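Local coordinates for protein CRISPR system Cmr subunit Cmr1-1 (Pyrococcus furiosus, PDB 4W8Z) that forms, with Cmr6, the cap of the type III-B Cmr ribonucleoprotein complex, an RNA-binding assembly of CRISPR immunity against mobile genetic elements, at residues A[77-91]-A[118-132]. Numbering follows the deposited sequence.
Sequences RVKISVTPLSSPKRL and THYYPPGSRFRVVLE
With its OG anti to the carbonyl carbon (chi1 -62°), Ser86 reaches across to Arg126, whose backbone N donates to Ser86 OG over 3.0 Å. The small hydroxyl thus stands in for a strand carbonyl just where regular pairing of 79-84 with 126-132 runs out. Tyr121, turned likewise at chi1 -73°, brings its ring back to segment 77-91: Pro88 CG lies 3.8 Å from Tyr121 CZ and Ser86 O meets the ring edge in plane, while Phe127 CZ, from the ring's own segment, sits over the centre of one face. Phe127 also receives Pro84, with CB 3.7 Å from its CD2; proline suits this edge strand because its place in a non-hydrogen-bonded pair demands no N-H toward the partner.

Before this break the strands run antiparallel at 163°, with paired backbone bonds at Lys79-Glu132, Ser81-Val130 and Thr83-Arg128. Ile80, Val82, Val129 and Leu131 give one face its branched apolar surface, Ile80 CG2 lying 3.7 Å from Leu131 CD2. On the other, Lys79 and Glu132 extend side by side into a long salt bridge, NZ to OE2 3.8 Å. Beyond the break the register has shifted by two, and a short second pairing joins Lys89 to Tyr120. There the aliphatic part of Arg90 suits an exposed site, its CD making a CH-pi contact over one face of His119, 4.2 Å from the ring centroid; Leu91 CD1 lies over one face of the Tyr120 ring.

Strand 79-84 is the edge of the four-stranded antiparallel sheet of a ferredoxin-like (RAMP) fold, in which strands 79-84 and 126-133 are the second and third; 126-133 separates it from strand 8-16, where Glu13 and Glu15 take the guanidinium groups of Arg128 and Arg126 respectively. Helices 38-54 and 136-152 pack on the apolar face, Met42 touching Ile80 and Leu131, and Leu146 touching Val129.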
loop_
_atom_site.group_PDB
_atom_site.type_symbol
_atom_site.label_atom_id
_atom_site.label_comp_id
_atom_site.label_asym_id
_atom_site.label_seq_id
_atom_site.Cartn_x
_atom_site.Cartn_y
_atom_site.Cartn_z
ATOM N N ARG A 77 -22.253 6.582 6.340
ATOM C CA ARG A 77 -22.375 7.494 7.466
ATOM C C ARG A 77 -21.318 8.591 7.368
ATOM O O ARG A 77 -21.301 9.521 8.173
ATOM C CB ARG A 77 -22.251 6.731 8.787
ATOM C CG ARG A 77 -23.327 7.068 9.810
ATOM C CD ARG A 77 -23.500 5.941 10.821
ATOM N NE ARG A 77 -24.149 4.769 10.236
ATOM C CZ ARG A 77 -25.295 4.252 10.670
ATOM N NH1 ARG A 77 -25.923 4.798 11.704
ATOM N NH2 ARG A 77 -25.813 3.183 10.075
ATOM N N VAL A 78 -20.443 8.477 6.373
ATOM C CA VAL A 78 -19.425 9.489 6.117
ATOM C C VAL A 78 -19.448 9.912 4.648
ATOM O O VAL A 78 -19.691 9.093 3.761
ATOM C CB VAL A 78 -18.003 8.985 6.497
ATOM C CG1 VAL A 78 -17.608 7.785 5.659
ATOM C CG2 VAL A 78 -16.972 10.095 6.351
ATOM N N LYS A 79 -19.220 11.198 4.398
ATOM C CA LYS A 79 -19.115 11.712 3.038
ATOM C C LYS A 79 -17.664 12.055 2.710
ATOM O O LYS A 79 -17.068 12.925 3.344
ATOM C CB LYS A 79 -20.002 12.945 2.854
ATOM C CG LYS A 79 -19.945 13.546 1.457
ATOM C CD LYS A 79 -20.588 14.923 1.421
ATOM C CE LYS A 79 -20.458 15.563 0.048
ATOM N NZ LYS A 79 -20.841 17.004 0.071
ATOM N N ILE A 80 -17.101 11.371 1.719
ATOM C CA ILE A 80 -15.714 11.595 1.324
ATOM C C ILE A 80 -15.631 12.320 -0.011
ATOM O O ILE A 80 -16.122 11.823 -1.021
ATOM C CB ILE A 80 -14.936 10.272 1.217
ATOM C CG1 ILE A 80 -15.039 9.487 2.527
ATOM C CG2 ILE A 80 -13.485 10.538 0.839
ATOM C CD1 ILE A 80 -14.530 8.069 2.430
ATOM N N SER A 81 -15.005 13.492 -0.015
ATOM C CA SER A 81 -14.877 14.279 -1.235
ATOM C C SER A 81 -13.418 14.432 -1.645
ATOM O O SER A 81 -12.594 14.915 -0.869
ATOM C CB SER A 81 -15.521 15.649 -1.048
ATOM O OG SER A 81 -16.860 15.511 -0.609
ATOM N N VAL A 82 -13.103 14.012 -2.864
ATOM C CA VAL A 82 -11.737 14.080 -3.364
ATOM C C VAL A 82 -11.671 14.896 -4.649
ATOM O O VAL A 82 -12.240 14.507 -5.668
ATOM C CB VAL A 82 -11.155 12.674 -3.639
ATOM C CG1 VAL A 82 -9.671 12.771 -3.920
ATOM C CG2 VAL A 82 -11.418 11.733 -2.471
ATOM N N THR A 83 -10.984 16.030 -4.604
ATOM C CA THR A 83 -10.780 16.826 -5.806
ATOM C C THR A 83 -9.291 17.034 -6.054
ATOM O O THR A 83 -8.573 17.515 -5.178
ATOM C CB THR A 83 -11.487 18.201 -5.721
ATOM O OG1 THR A 83 -11.092 18.871 -4.521
ATOM C CG2 THR A 83 -13.002 18.031 -5.728
ATOM N N PRO A 84 -8.820 16.645 -7.249
ATOM C CA PRO A 84 -7.435 16.915 -7.645
ATOM C C PRO A 84 -7.206 18.411 -7.855
ATOM O O PRO A 84 -8.089 19.106 -8.356
ATOM C CB PRO A 84 -7.283 16.137 -8.953
ATOM C CG PRO A 84 -8.673 16.025 -9.487
ATOM C CD PRO A 84 -9.557 15.899 -8.284
ATOM N N LEU A 85 -6.035 18.896 -7.457
ATOM C CA LEU A 85 -5.713 20.311 -7.569
ATOM C C LEU A 85 -4.683 20.534 -8.666
ATOM O O LEU A 85 -4.381 21.669 -9.037
ATOM C CB LEU A 85 -5.199 20.845 -6.233
ATOM C CG LEU A 85 -6.129 20.547 -5.055
ATOM C CD1 LEU A 85 -5.562 21.069 -3.729
ATOM C CD2 LEU A 85 -7.525 21.104 -5.316
ATOM N N SER A 86 -4.150 19.435 -9.187
ATOM C CA SER A 86 -3.174 19.497 -10.261
ATOM C C SER A 86 -3.771 18.982 -11.556
ATOM O O SER A 86 -4.767 18.259 -11.553
ATOM C CB SER A 86 -1.925 18.692 -9.904
ATOM O OG SER A 86 -1.290 19.221 -8.754
ATOM N N SER A 87 -3.154 19.360 -12.667
ATOM C CA SER A 87 -3.541 18.835 -13.966
ATOM C C SER A 87 -2.597 17.705 -14.359
ATOM O O SER A 87 -1.395 17.774 -14.088
ATOM C CB SER A 87 -3.529 19.941 -15.023
ATOM O OG SER A 87 -2.264 20.579 -15.074
ATOM N N PRO A 88 -3.143 16.649 -14.979
ATOM C CA PRO A 88 -2.301 15.553 -15.469
ATOM C C PRO A 88 -1.248 16.071 -16.438
ATOM O O PRO A 88 -1.524 17.015 -17.173
ATOM C CB PRO A 88 -3.297 14.631 -16.171
ATOM C CG PRO A 88 -4.599 14.905 -15.494
ATOM C CD PRO A 88 -4.579 16.368 -15.157
ATOM N N LYS A 89 -0.062 15.473 -16.430
ATOM C CA LYS A 89 1.033 15.938 -17.273
ATOM C C LYS A 89 1.407 14.887 -18.309
ATOM O O LYS A 89 1.070 13.715 -18.158
ATOM C CB LYS A 89 2.251 16.297 -16.422
ATOM C CG LYS A 89 1.976 17.330 -15.336
ATOM C CD LYS A 89 1.631 18.685 -15.928
ATOM C CE LYS A 89 1.626 19.771 -14.862
ATOM N NZ LYS A 89 0.524 19.609 -13.874
ATOM N N ARG A 90 2.102 15.315 -19.359
ATOM C CA ARG A 90 2.481 14.428 -20.455
ATOM C C ARG A 90 3.509 13.399 -19.999
ATOM O O ARG A 90 4.450 13.728 -19.276
ATOM C CB ARG A 90 3.031 15.241 -21.629
ATOM C CG ARG A 90 2.962 14.530 -22.968
ATOM C CD ARG A 90 1.529 14.176 -23.323
ATOM N NE ARG A 90 1.413 13.666 -24.686
ATOM C CZ ARG A 90 1.643 12.404 -25.034
ATOM N NH1 ARG A 90 1.511 12.032 -26.299
ATOM N NH2 ARG A 90 2.006 11.514 -24.117
ATOM N N LEU A 91 3.325 12.153 -20.424
ATOM C CA LEU A 91 4.220 11.071 -20.031
ATOM C C LEU A 91 5.436 10.979 -20.948
ATOM O O LEU A 91 5.302 10.856 -22.166
ATOM C CB LEU A 91 3.474 9.736 -20.022
ATOM C CG LEU A 91 4.318 8.496 -19.707
ATOM C CD1 LEU A 91 4.867 8.563 -18.291
ATOM C CD2 LEU A 91 3.519 7.220 -19.914
ATOM N N THR A 118 -1.543 8.446 -21.793
ATOM C CA THR A 118 -0.746 9.565 -22.280
ATOM C C THR A 118 -0.362 10.518 -21.154
ATOM O O THR A 118 0.659 11.203 -21.227
ATOM C CB THR A 118 -1.490 10.355 -23.375
ATOM O OG1 THR A 118 -2.868 10.503 -23.011
ATOM C CG2 THR A 118 -1.403 9.623 -24.703
ATOM N N HIS A 119 -1.181 10.552 -20.109
ATOM C CA HIS A 119 -0.920 11.434 -18.978
ATOM C C HIS A 119 -0.894 10.692 -17.645
ATOM O O HIS A 119 -1.461 9.607 -17.507
ATOM C CB HIS A 119 -1.962 12.553 -18.928
ATOM C CG HIS A 119 -1.994 13.403 -20.159
ATOM N ND1 HIS A 119 -2.573 12.984 -21.337
ATOM C CD2 HIS A 119 -1.517 14.649 -20.395
ATOM C CE1 HIS A 119 -2.453 13.937 -22.246
ATOM N NE2 HIS A 119 -1.817 14.956 -21.700
ATOM N N TYR A 120 -0.227 11.296 -16.668
ATOM C CA TYR A 120 -0.157 10.756 -15.316
ATOM C C TYR A 120 -0.078 11.909 -14.327
ATOM O O TYR A 120 -0.088 13.074 -14.725
ATOM C CB TYR A 120 1.049 9.821 -15.157
ATOM C CG TYR A 120 2.397 10.520 -15.104
ATOM C CD1 TYR A 120 2.861 11.275 -16.171
ATOM C CD2 TYR A 120 3.217 10.399 -13.991
ATOM C CE1 TYR A 120 4.094 11.906 -16.121
ATOM C CE2 TYR A 120 4.450 11.017 -13.938
ATOM C CZ TYR A 120 4.883 11.770 -15.000
ATOM O OH TYR A 120 6.112 12.386 -14.929
ATOM N N TYR A 121 -0.011 11.589 -13.040
ATOM C CA TYR A 121 0.194 12.607 -12.018
ATOM C C TYR A 121 1.610 12.500 -11.464
ATOM O O TYR A 121 1.914 11.580 -10.702
ATOM C CB TYR A 121 -0.832 12.473 -10.892
ATOM C CG TYR A 121 -2.235 12.903 -11.259
ATOM C CD1 TYR A 121 -2.551 14.248 -11.421
ATOM C CD2 TYR A 121 -3.250 11.968 -11.427
ATOM C CE1 TYR A 121 -3.835 14.646 -11.747
ATOM C CE2 TYR A 121 -4.536 12.358 -11.754
ATOM C CZ TYR A 121 -4.821 13.698 -11.911
ATOM O OH TYR A 121 -6.099 14.085 -12.235
ATOM N N PRO A 122 2.485 13.436 -11.855
ATOM C CA PRO A 122 3.892 13.398 -11.442
ATOM C C PRO A 122 4.065 13.804 -9.983
ATOM O O PRO A 122 3.139 14.393 -9.417
ATOM C CB PRO A 122 4.554 14.411 -12.381
ATOM C CG PRO A 122 3.473 15.384 -12.676
ATOM C CD PRO A 122 2.199 14.587 -12.729
ATOM N N PRO A 123 5.221 13.474 -9.376
ATOM C CA PRO A 123 5.523 13.904 -8.005
ATOM C C PRO A 123 5.253 15.393 -7.809
ATOM O O PRO A 123 5.738 16.211 -8.589
ATOM C CB PRO A 123 7.012 13.592 -7.862
ATOM C CG PRO A 123 7.225 12.429 -8.772
ATOM C CD PRO A 123 6.292 12.626 -9.936
ATOM N N GLY A 124 4.478 15.734 -6.786
ATOM C CA GLY A 124 4.100 17.113 -6.555
ATOM C C GLY A 124 2.629 17.344 -6.851
ATOM O O GLY A 124 2.083 18.387 -6.513
ATOM N N SER A 125 1.988 16.376 -7.497
ATOM C CA SER A 125 0.553 16.452 -7.741
ATOM C C SER A 125 -0.177 16.527 -6.411
ATOM O O SER A 125 0.144 15.780 -5.489
ATOM C CB SER A 125 0.071 15.243 -8.542
ATOM O OG SER A 125 0.645 15.212 -9.843
ATOM N N ARG A 126 -1.149 17.424 -6.298
ATOM C CA ARG A 126 -1.863 17.577 -5.036
ATOM C C ARG A 126 -3.343 17.246 -5.150
ATOM O O ARG A 126 -3.952 17.430 -6.202
ATOM C CB ARG A 126 -1.682 18.993 -4.495
ATOM C CG ARG A 126 -0.276 19.270 -4.009
ATOM C CD ARG A 126 -0.194 20.570 -3.253
ATOM N NE ARG A 126 1.175 20.828 -2.822
ATOM C CZ ARG A 126 1.548 21.876 -2.096
ATOM N NH1 ARG A 126 0.652 22.776 -1.713
ATOM N NH2 ARG A 126 2.821 22.021 -1.752
ATOM N N PHE A 127 -3.905 16.747 -4.053
ATOM C CA PHE A 127 -5.309 16.345 -3.989
ATOM C C PHE A 127 -5.921 16.838 -2.686
ATOM O O PHE A 127 -5.287 16.770 -1.633
ATOM C CB PHE A 127 -5.453 14.821 -4.093
ATOM C CG PHE A 127 -4.836 14.231 -5.334
ATOM C CD1 PHE A 127 -3.473 13.978 -5.394
ATOM C CD2 PHE A 127 -5.615 13.927 -6.441
ATOM C CE1 PHE A 127 -2.897 13.447 -6.533
ATOM C CE2 PHE A 127 -5.046 13.386 -7.583
ATOM C CZ PHE A 127 -3.685 13.147 -7.626
ATOM N N ARG A 128 -7.147 17.343 -2.758
ATOM C CA ARG A 128 -7.879 17.713 -1.555
ATOM C C ARG A 128 -8.793 16.578 -1.128
ATOM O O ARG A 128 -9.561 16.054 -1.932
ATOM C CB ARG A 128 -8.696 18.982 -1.777
ATOM C CG ARG A 128 -9.675 19.268 -0.654
ATOM C CD ARG A 128 -9.735 20.751 -0.350
ATOM N NE ARG A 128 -8.404 21.352 -0.394
ATOM C CZ ARG A 128 -8.127 22.588 0.004
ATOM N NH1 ARG A 128 -9.088 23.359 0.494
ATOM N NH2 ARG A 128 -6.887 23.048 -0.082
ATOM N N VAL A 129 -8.703 16.191 0.140
ATOM C CA VAL A 129 -9.582 15.166 0.681
ATOM C C VAL A 129 -10.364 15.723 1.862
ATOM O O VAL A 129 -9.777 16.199 2.834
ATOM C CB VAL A 129 -8.801 13.914 1.124
ATOM C CG1 VAL A 129 -9.747 12.897 1.732
ATOM C CG2 VAL A 129 -8.049 13.309 -0.053
ATOM N N VAL A 130 -11.689 15.674 1.771
ATOM C CA VAL A 130 -12.547 16.211 2.819
ATOM C C VAL A 130 -13.487 15.132 3.335
ATOM O O VAL A 130 -14.130 14.432 2.549
ATOM C CB VAL A 130 -13.374 17.414 2.316
ATOM C CG1 VAL A 130 -14.338 17.887 3.391
ATOM C CG2 VAL A 130 -12.457 18.548 1.875
ATOM N N LEU A 131 -13.558 14.998 4.657
ATOM C CA LEU A 131 -14.393 13.982 5.289
ATOM C C LEU A 131 -15.452 14.631 6.167
ATOM O O LEU A 131 -15.139 15.499 6.981
ATOM C CB LEU A 131 -13.542 13.025 6.126
ATOM C CG LEU A 131 -12.259 12.495 5.480
ATOM C CD1 LEU A 131 -11.445 11.673 6.475
ATOM C CD2 LEU A 131 -12.590 11.676 4.244
ATOM N N GLU A 132 -16.703 14.210 5.999
ATOM C CA GLU A 132 -17.818 14.764 6.767
ATOM C C GLU A 132 -18.714 13.669 7.335
ATOM O O GLU A 132 -19.060 12.715 6.638
ATOM C CB GLU A 132 -18.659 15.705 5.900
ATOM C CG GLU A 132 -17.920 16.924 5.379
ATOM C CD GLU A 132 -18.796 17.800 4.506
ATOM O OE1 GLU A 132 -19.325 18.812 5.015
ATOM O OE2 GLU A 132 -18.957 17.478 3.310
#